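Esterase/lipase (Lactobacillus rhamnosus, PDB 4N5H) probably hydrolyses carboxylic esters, and may also transfer acyl groups, as an esterase of the alpha/beta hydrolase fold. Local coordinates at residues Gln115-Phe120 against Phe168-Val173; Ala121-Leu126 against Val173-Thr178; Leu151-Ala156 against Leu221-Val226. The protein carries 1 engineered substitution. All blocks are in the same frame, centred on the assembly; numbering follows the deposited sequence.

Contact 1: Gln115-Phe120 against Phe168-Val173; sequences QIQDIF and FGVSRV
The side-chain amide of Gln117 donates from NE2 to the carbonyl oxygen of Phe168 at 3.1 Å, with an N-H...O angle of 151°. The bond is slightly skewed, for the acceptor lies 18° out of the Gln117 amide plane. Beyond CG the glutamine chain is extended, which carries the amide from the helix across to the backbone at the end of helix 162-168. There Gly169 turns with positive phi in a Schellman motif, and a CB on this residue would collide with NE2 of Gln117.

Val170 is the residue of the loop most engaged with the helix. Its CG2 stands over the centre of the Phe120 ring, 3.9 Å from the centroid and 7° off the ring normal, a well-aligned CH-pi contact. The other methyl lies beside the backbone N and is shared by two helical residues: CG1 of Val170 is 3.8 Å from CG of Gln117 and 3.8 Å from CB of Phe120. Farther along the loop, the carbonyl O of Ser171 comes to 3.6 Å from CD2 of Phe120, oblique to that ring.

One turn back on the helix, Ile116 sets CG2 against the Phe168 ring, 4.0 Å from CD2, again obliquely. Ile158 of helix 147-158 touches Phe120, Phe168 and Val170, so helix 147-158 joins the same packing. This is layer packing of the alpha/beta hydrolase fold: one side of helix 112-129 is lined by the connection that runs from helix 162-168 to strand 179-183.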
loop_
_atom_site.group_PDB
_atom_site.type_symbol
_atom_site.label_atom_id
_atom_site.label_comp_id
_atom_site.label_asym_id
_atom_site.label_seq_id
_atom_site.Cartn_x
_atom_site.Cartn_y
_atom_site.Cartn_z
ATOM N N GLN A 115 -6.180 18.514 28.111
ATOM C CA GLN A 115 -4.952 17.915 27.458
ATOM C C GLN A 115 -4.029 17.306 28.498
ATOM O O GLN A 115 -3.550 16.162 28.365
ATOM C CB GLN A 115 -4.178 18.891 26.545
ATOM C CG GLN A 115 -5.092 19.329 25.421
ATOM C CD GLN A 115 -4.394 20.124 24.386
ATOM O OE1 GLN A 115 -3.495 20.923 24.659
ATOM N NE2 GLN A 115 -4.756 19.872 23.160
ATOM N N ILE A 116 -3.787 18.047 29.572
ATOM C CA ILE A 116 -2.969 17.578 30.676
ATOM C C ILE A 116 -3.577 16.392 31.385
ATOM O O ILE A 116 -2.896 15.410 31.668
ATOM C CB ILE A 116 -2.666 18.744 31.667
ATOM C CG1 ILE A 116 -1.773 19.827 30.956
ATOM C CG2 ILE A 116 -2.118 18.157 32.960
ATOM C CD1 ILE A 116 -0.305 19.410 30.759
ATOM N N GLN A 117 -4.894 16.398 31.542
ATOM C CA GLN A 117 -5.590 15.261 32.167
ATOM C C GLN A 117 -5.463 14.013 31.297
ATOM O O GLN A 117 -5.209 12.912 31.831
ATOM C CB GLN A 117 -7.037 15.600 32.444
ATOM C CG GLN A 117 -7.150 16.535 33.614
ATOM C CD GLN A 117 -8.632 16.941 33.942
ATOM O OE1 GLN A 117 -9.562 16.639 33.205
ATOM N NE2 GLN A 117 -8.824 17.603 35.067
ATOM N N ASP A 118 -5.604 14.203 29.980
ATOM C CA ASP A 118 -5.433 13.047 29.055
ATOM C C ASP A 118 -4.041 12.478 29.151
ATOM O O ASP A 118 -3.844 11.263 29.285
ATOM C CB ASP A 118 -5.712 13.449 27.612
ATOM C CG ASP A 118 -7.198 13.708 27.340
ATOM O OD1 ASP A 118 -8.065 13.370 28.209
ATOM O OD2 ASP A 118 -7.513 14.249 26.255
ATOM N N ILE A 119 -3.054 13.358 29.139
ATOM C CA ILE A 119 -1.644 12.853 29.277
ATOM C C ILE A 119 -1.400 12.127 30.573
ATOM O O ILE A 119 -0.849 11.014 30.584
ATOM C CB ILE A 119 -0.610 13.983 28.989
ATOM C CG1 ILE A 119 -0.712 14.547 27.601
ATOM C CG2 ILE A 119 0.765 13.536 29.271
ATOM C CD1 ILE A 119 -0.046 15.890 27.328
ATOM N N PHE A 120 -1.868 12.691 31.711
ATOM C CA PHE A 120 -1.688 12.004 32.983
ATOM C C PHE A 120 -2.457 10.670 33.028
ATOM O O PHE A 120 -1.984 9.704 33.610
ATOM C CB PHE A 120 -2.103 12.901 34.155
ATOM C CG PHE A 120 -0.967 13.662 34.723
ATOM C CD1 PHE A 120 -0.622 14.898 34.126
ATOM C CD2 PHE A 120 -0.212 13.151 35.759
ATOM C CE1 PHE A 120 0.454 15.598 34.595
ATOM C CE2 PHE A 120 0.881 13.843 36.257
ATOM C CZ PHE A 120 1.247 15.016 35.627
ATOM N N PHE A 168 -4.675 21.341 38.100
ATOM C CA PHE A 168 -4.932 20.669 36.875
ATOM C C PHE A 168 -5.850 19.471 36.995
ATOM O O PHE A 168 -6.155 18.881 35.974
ATOM C CB PHE A 168 -3.595 20.284 36.197
ATOM C CG PHE A 168 -2.913 21.459 35.560
ATOM C CD1 PHE A 168 -2.006 22.203 36.256
ATOM C CD2 PHE A 168 -3.187 21.822 34.220
ATOM C CE1 PHE A 168 -1.382 23.299 35.669
ATOM C CE2 PHE A 168 -2.491 22.904 33.605
ATOM C CZ PHE A 168 -1.621 23.630 34.352
ATOM N N GLY A 169 -6.264 19.127 38.205
ATOM C CA GLY A 169 -7.193 18.013 38.420
ATOM C C GLY A 169 -6.576 16.668 38.064
ATOM O O GLY A 169 -7.310 15.821 37.560
ATOM N N VAL A 170 -5.323 16.441 38.450
ATOM C CA VAL A 170 -4.633 15.122 38.207
ATOM C C VAL A 170 -4.009 14.662 39.494
ATOM O O VAL A 170 -3.911 15.410 40.396
ATOM C CB VAL A 170 -3.559 15.225 37.081
ATOM C CG1 VAL A 170 -4.185 15.671 35.799
ATOM C CG2 VAL A 170 -2.436 16.195 37.404
ATOM N N SER A 171 -3.775 13.378 39.576
ATOM C CA SER A 171 -2.983 12.781 40.660
ATOM C C SER A 171 -1.609 12.481 40.141
ATOM O O SER A 171 -1.429 12.177 38.981
ATOM C CB SER A 171 -3.642 11.451 41.035
ATOM O OG SER A 171 -4.905 11.702 41.568
ATOM N N ARG A 172 -0.646 12.486 41.026
ATOM C CA ARG A 172 0.710 12.068 40.649
ATOM C C ARG A 172 0.635 10.613 40.178
ATOM O O ARG A 172 -0.195 9.818 40.614
ATOM C CB ARG A 172 1.675 12.194 41.799
ATOM C CG ARG A 172 1.481 11.285 42.988
ATOM C CD ARG A 172 2.644 11.394 44.044
ATOM N NE ARG A 172 3.719 10.456 43.634
ATOM C CZ ARG A 172 4.930 10.763 43.156
ATOM N NH1 ARG A 172 5.352 12.051 43.020
ATOM N NH2 ARG A 172 5.731 9.760 42.796
ATOM N N VAL A 173 1.578 10.252 39.323
ATOM C CA VAL A 173 1.727 8.871 38.933
ATOM C C VAL A 173 2.882 8.242 39.735
ATOM O O VAL A 173 3.744 8.940 40.272
ATOM C CB VAL A 173 1.908 8.663 37.425
ATOM C CG1 VAL A 173 0.630 9.141 36.731
ATOM C CG2 VAL A 173 3.160 9.362 36.881
#

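Contact 2: Ala121-Leu126 against Val173-Thr178; sequences ASLRWL and VNFNFT
Leu123 and Val173 make the first of the apolar contacts, CB of the leucine lying 3.9 Å from CG1 of the valine. Leu123 then reaches two aromatic rings with different atoms. Its CB meets CZ of Phe175 at 4.0 Å, while the branch tip CD1 comes to the edge of the Phe177 ring, 4.1 Å from CZ and near the ring plane. Leu123 and Phe177 approach at about a right angle. Within the loop before strand 179-183, CG2 of Val173 sits over the centre of the Phe175 ring, 3.9 Å above its plane, and this ring is thereby braced by a valine two residues earlier as well as by helix 112-129.

Contacts between polar and apolar groups form a second set. The carbonyl oxygen of Leu123 lies in the plane of the Phe175 ring, at its edge, 3.5 Å from CE2, a position where it faces the C-H rim and not the pi cloud. CG1 of Val173 comes within 3.7 Å of the backbone N of Arg124 and also lies over one face of the guanidinium, 3.5 Å above it and displaced toward the rim. The arginine chain bends at chi3 (-36°), which brings NE back toward the loop, on the side of Val173.

NH1 of Arg124 probably bonds to O of Arg172, while NH2 comes close to O of Ser171, at a separation too short to be taken at face value. An alanine at Arg124 would probably leave O of Arg172, and perhaps O of Ser171, without a donor and strip the flat cover from CG1 of Val173.

Leu123, Leu126 and Phe175 all touch Ile70 of strand 66-72, which places helix and loop against the central sheet of the alpha/beta hydrolase fold.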
loop_
_atom_site.group_PDB
_atom_site.type_symbol
_atom_site.label_atom_id
_atom_site.label_comp_id
_atom_site.label_asym_id
_atom_site.label_seq_id
_atom_site.Cartn_x
_atom_site.Cartn_y
_atom_site.Cartn_z
ATOM N N ALA A 121 -3.611 10.589 32.353
ATOM C CA ALA A 121 -4.312 9.306 32.299
ATOM C C ALA A 121 -3.564 8.238 31.524
ATOM O O ALA A 121 -3.512 7.057 31.946
ATOM C CB ALA A 121 -5.688 9.474 31.630
ATOM N N SER A 122 -2.872 8.654 30.434
ATOM C CA SER A 122 -2.007 7.714 29.691
ATOM C C SER A 122 -0.833 7.297 30.540
ATOM O O SER A 122 -0.461 6.110 30.528
ATOM C CB SER A 122 -1.518 8.286 28.361
ATOM O OG SER A 122 -0.522 9.274 28.472
ATOM N N LEU A 123 -0.286 8.190 31.353
ATOM C CA LEU A 123 0.850 7.801 32.241
ATOM C C LEU A 123 0.357 6.834 33.327
ATOM O O LEU A 123 1.004 5.867 33.649
ATOM C CB LEU A 123 1.447 9.034 32.955
ATOM C CG LEU A 123 1.966 10.175 32.072
ATOM C CD1 LEU A 123 2.456 11.339 32.927
ATOM C CD2 LEU A 123 3.052 9.743 31.235
ATOM N N ARG A 124 -0.812 7.131 33.935
ATOM C CA ARG A 124 -1.416 6.269 34.893
ATOM C C ARG A 124 -1.718 4.888 34.332
ATOM O O ARG A 124 -1.433 3.889 34.958
ATOM C CB ARG A 124 -2.690 6.868 35.497
ATOM C CG ARG A 124 -3.094 6.184 36.796
ATOM C CD ARG A 124 -4.162 7.012 37.615
ATOM N NE ARG A 124 -3.911 8.459 37.481
ATOM C CZ ARG A 124 -3.000 9.147 38.164
ATOM N NH1 ARG A 124 -2.345 8.569 39.173
ATOM N NH2 ARG A 124 -2.785 10.430 37.857
ATOM N N TRP A 125 -2.289 4.817 33.131
ATOM C CA TRP A 125 -2.455 3.556 32.458
ATOM C C TRP A 125 -1.143 2.794 32.368
ATOM O O TRP A 125 -1.051 1.605 32.700
ATOM C CB TRP A 125 -3.028 3.799 31.063
ATOM C CG TRP A 125 -3.438 2.525 30.367
ATOM C CD1 TRP A 125 -4.672 1.944 30.347
ATOM C CD2 TRP A 125 -2.604 1.694 29.580
ATOM N NE1 TRP A 125 -4.660 0.806 29.613
ATOM C CE2 TRP A 125 -3.416 0.650 29.064
ATOM C CE3 TRP A 125 -1.258 1.763 29.190
ATOM C CZ2 TRP A 125 -2.897 -0.372 28.280
ATOM C CZ3 TRP A 125 -0.781 0.761 28.372
ATOM C CH2 TRP A 125 -1.572 -0.299 27.973
ATOM N N LEU A 126 -0.113 3.476 31.916
ATOM C CA LEU A 126 1.183 2.798 31.771
ATOM C C LEU A 126 1.711 2.316 33.142
ATOM O O LEU A 126 2.366 1.255 33.231
ATOM C CB LEU A 126 2.191 3.737 31.083
ATOM C CG LEU A 126 3.450 3.047 30.513
ATOM C CD1 LEU A 126 3.138 2.155 29.336
ATOM C CD2 LEU A 126 4.437 4.148 30.042
ATOM N N VAL A 173 1.578 10.252 39.323
ATOM C CA VAL A 173 1.727 8.871 38.933
ATOM C C VAL A 173 2.882 8.242 39.735
ATOM O O VAL A 173 3.744 8.940 40.272
ATOM C CB VAL A 173 1.908 8.663 37.425
ATOM C CG1 VAL A 173 0.630 9.141 36.731
ATOM C CG2 VAL A 173 3.160 9.362 36.881
ATOM N N ASN A 174 2.881 6.926 39.805
ATOM C CA ASN A 174 3.810 6.189 40.684
ATOM C C ASN A 174 5.136 5.849 39.966
ATOM O O ASN A 174 5.650 4.688 40.054
ATOM C CB ASN A 174 3.085 4.912 41.173
ATOM C CG ASN A 174 3.813 4.168 42.290
ATOM O OD1 ASN A 174 3.654 2.919 42.433
ATOM N ND2 ASN A 174 4.536 4.883 43.119
ATOM N N PHE A 175 5.688 6.777 39.215
ATOM C CA PHE A 175 7.033 6.679 38.698
ATOM C C PHE A 175 7.496 8.084 38.482
ATOM O O PHE A 175 6.699 8.987 38.597
ATOM C CB PHE A 175 7.110 5.784 37.462
ATOM C CG PHE A 175 6.271 6.227 36.264
ATOM C CD1 PHE A 175 6.748 7.189 35.345
ATOM C CD2 PHE A 175 5.003 5.723 36.064
ATOM C CE1 PHE A 175 5.996 7.577 34.246
ATOM C CE2 PHE A 175 4.241 6.070 34.918
ATOM C CZ PHE A 175 4.752 6.994 33.998
ATOM N N ASN A 176 8.800 8.256 38.249
ATOM C CA ASN A 176 9.383 9.597 38.115
ATOM C C ASN A 176 9.975 9.659 36.704
ATOM O O ASN A 176 10.205 8.622 36.092
ATOM C CB ASN A 176 10.566 9.765 39.085
ATOM C CG ASN A 176 10.211 9.504 40.582
ATOM O OD1 ASN A 176 9.344 10.156 41.158
ATOM N ND2 ASN A 176 10.940 8.531 41.214
ATOM N N PHE A 177 10.349 10.830 36.263
ATOM C CA PHE A 177 11.062 11.038 34.995
ATOM C C PHE A 177 12.552 11.153 35.250
ATOM O O PHE A 177 12.989 11.993 36.109
ATOM C CB PHE A 177 10.559 12.291 34.297
ATOM C CG PHE A 177 9.072 12.342 34.171
ATOM C CD1 PHE A 177 8.349 13.390 34.675
ATOM C CD2 PHE A 177 8.416 11.291 33.556
ATOM C CE1 PHE A 177 6.943 13.402 34.575
ATOM C CE2 PHE A 177 7.038 11.328 33.419
ATOM C CZ PHE A 177 6.295 12.352 33.957
ATOM N N THR A 178 13.326 10.305 34.604
ATOM C CA THR A 178 14.768 10.324 34.663
ATOM C C THR A 178 15.378 11.532 33.918
ATOM O O THR A 178 16.351 12.156 34.371
ATOM C CB THR A 178 15.316 8.993 34.092
ATOM O OG1 THR A 178 14.693 7.929 34.782
ATOM C CG2 THR A 178 16.824 8.884 34.241
#

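Contact 3: Leu151-Ala156 against Leu221-Val226; sequences LASLVA and LNFSQV
Phe223 packs against Ser153 on helix 147-158, which begins at the probable nucleophile elbow of the alpha/beta hydrolase fold. The phenylalanine leaves its backbone with CG anti to N (chi1 179°), which sets CG 4.0 Å from OG of Ser153. Its CB lies a little nearer the same oxygen, 3.7 Å from OG of Ser153. The closest approach comes at CD1, which is 3.5 Å from CB of Ser153, oblique to the ring. Next along the rim, CE1 meets the carbonyl O of Ser153 at 3.8 Å, and here the oxygen lies in the ring plane, at the edge. The ring is also touched by Leu252 and Val255 of helix 246-258. The serine hydroxyl, although so near the ring, has its hydrogen-bond partner one turn back on its own helix, the carbonyl O of His150.

Leu154 makes the other group of contacts and buries the most surface of any residue here. Its CD1 meets CG2 of Val226 at 3.9 Å, the two side chains crossing at about a right angle. The same methyl lies 4.0 Å from the backbone N of Phe223, at the start of the short helix 223-226, so it packs against main chain as well as side chain. Leu112 of helix 112-129 touches both Leu154 and Leu221.

That helix start is stitched within its own segment, where Gln225 folds back. OE1 of Gln225 accepts a hydrogen bond from the backbone N of Asn222 at 2.9 Å, the donor lying in the plane of the Gln225 side-chain carbonyl. A second donor, ND2 of Asn222, also sits 2.9 Å from OE1 of Gln225, but 58° above that plane.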
loop_
_atom_site.group_PDB
_atom_site.type_symbol
_atom_site.label_atom_id
_atom_site.label_comp_id
_atom_site.label_asym_id
_atom_site.label_seq_id
_atom_site.Cartn_x
_atom_site.Cartn_y
_atom_site.Cartn_z
ATOM N N LEU A 151 3.813 20.751 26.504
ATOM C CA LEU A 151 3.030 19.885 27.361
ATOM C C LEU A 151 3.942 19.042 28.229
ATOM O O LEU A 151 3.703 18.891 29.441
ATOM C CB LEU A 151 2.108 19.014 26.536
ATOM C CG LEU A 151 0.936 19.719 25.801
ATOM C CD1 LEU A 151 0.337 18.885 24.697
ATOM C CD2 LEU A 151 -0.106 20.137 26.790
ATOM N N ALA A 152 5.035 18.493 27.665
ATOM C CA ALA A 152 5.957 17.712 28.442
ATOM C C ALA A 152 6.574 18.565 29.574
ATOM O O ALA A 152 6.812 18.006 30.682
ATOM C CB ALA A 152 7.058 17.125 27.622
ATOM N N SER A 153 6.908 19.830 29.303
ATOM C CA SER A 153 7.560 20.673 30.283
ATOM C C SER A 153 6.597 20.916 31.456
ATOM O O SER A 153 7.013 20.929 32.607
ATOM C CB SER A 153 8.115 21.985 29.699
ATOM O OG SER A 153 7.061 22.942 29.470
ATOM N N LEU A 154 5.319 21.091 31.113
ATOM C CA LEU A 154 4.270 21.248 32.191
ATOM C C LEU A 154 4.023 19.994 32.974
ATOM O O LEU A 154 3.944 20.022 34.231
ATOM C CB LEU A 154 2.974 21.780 31.583
ATOM C CG LEU A 154 2.734 23.271 31.638
ATOM C CD1 LEU A 154 3.838 24.082 30.944
ATOM C CD2 LEU A 154 1.366 23.706 31.108
ATOM N N VAL A 155 3.923 18.835 32.315
ATOM C CA VAL A 155 3.704 17.568 32.971
ATOM C C VAL A 155 4.854 17.287 33.975
ATOM O O VAL A 155 4.635 16.895 35.085
ATOM C CB VAL A 155 3.656 16.429 31.888
ATOM C CG1 VAL A 155 3.872 15.039 32.497
ATOM C CG2 VAL A 155 2.370 16.465 31.143
ATOM N N ALA A 156 6.106 17.610 33.578
ATOM C CA ALA A 156 7.282 17.402 34.441
ATOM C C ALA A 156 7.143 18.211 35.754
ATOM O O ALA A 156 7.450 17.665 36.810
ATOM C CB ALA A 156 8.543 17.824 33.739
ATOM N N LEU A 221 0.165 28.708 32.182
ATOM C CA LEU A 221 0.221 28.334 30.723
ATOM C C LEU A 221 1.703 28.158 30.304
ATOM O O LEU A 221 1.937 27.494 29.315
ATOM C CB LEU A 221 -0.347 29.448 29.835
ATOM C CG LEU A 221 -1.741 29.694 29.419
ATOM C CD1 LEU A 221 -1.685 30.406 28.102
ATOM C CD2 LEU A 221 -2.555 28.459 29.283
ATOM N N ASN A 222 2.638 28.813 31.005
ATOM C CA ASN A 222 4.041 28.914 30.598
ATOM C C ASN A 222 4.890 28.132 31.536
ATOM O O ASN A 222 4.671 28.071 32.750
ATOM C CB ASN A 222 4.473 30.378 30.553
ATOM C CG ASN A 222 3.688 31.194 29.566
ATOM O OD1 ASN A 222 4.017 31.264 28.394
ATOM N ND2 ASN A 222 2.587 31.805 30.038
ATOM N N PHE A 223 5.924 27.472 31.025
ATOM C CA PHE A 223 6.868 26.787 31.922
ATOM C C PHE A 223 7.391 27.696 33.019
ATOM O O PHE A 223 7.596 27.258 34.145
ATOM C CB PHE A 223 8.019 26.178 31.095
ATOM C CG PHE A 223 9.029 25.479 31.901
ATOM C CD1 PHE A 223 8.788 24.204 32.324
ATOM C CD2 PHE A 223 10.253 26.060 32.155
ATOM C CE1 PHE A 223 9.692 23.507 33.099
ATOM C CE2 PHE A 223 11.193 25.379 32.891
ATOM C CZ PHE A 223 10.898 24.097 33.371
ATOM N N SER A 224 7.693 28.944 32.685
ATOM C CA SER A 224 8.208 29.883 33.650
ATOM C C SER A 224 7.226 30.060 34.830
ATOM O O SER A 224 7.666 30.522 35.871
ATOM C CB SER A 224 8.430 31.228 32.996
ATOM O OG SER A 224 7.302 31.781 32.349
ATOM N N GLN A 225 5.919 29.767 34.619
ATOM C CA GLN A 225 4.909 29.867 35.703
ATOM C C GLN A 225 4.787 28.628 36.497
ATOM O O GLN A 225 4.374 28.696 37.637
ATOM C CB GLN A 225 3.562 30.230 35.145
ATOM C CG GLN A 225 3.468 31.600 34.607
ATOM C CD GLN A 225 2.347 31.815 33.678
ATOM O OE1 GLN A 225 2.020 31.026 32.814
ATOM N NE2 GLN A 225 1.742 33.007 33.810
ATOM N N VAL A 226 5.097 27.433 35.957
ATOM C CA VAL A 226 5.001 26.213 36.747
ATOM C C VAL A 226 6.311 25.709 37.352
ATOM O O VAL A 226 6.294 24.875 38.225
ATOM C CB VAL A 226 4.299 25.089 35.889
ATOM C CG1 VAL A 226 2.845 25.459 35.617
ATOM C CG2 VAL A 226 4.994 24.899 34.568
#

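From the N terminus, helix 112-129 supplies the first partners of contacts 1 and 2 as consecutive segments, 115-120 and 121-126. Contact 3 then opens on helix 147-158, before either of them has closed. The loop after helix 162-168 closes contact 1 across 47 intervening residues and contact 2 across 46, the two meeting at Val173; their segments alternate, so the closures cross and do not nest. Contact 3 closes last, at 221-226 after 64 residues, and crosses both. Val155 of helix 147-158 bridges the group, packing on Ile116 and Ile119 of contact 1 and on Leu123 and Phe177 of contact 2. Two helices, the approach to strand 179-183 and the later 221-226 region are thus tied together.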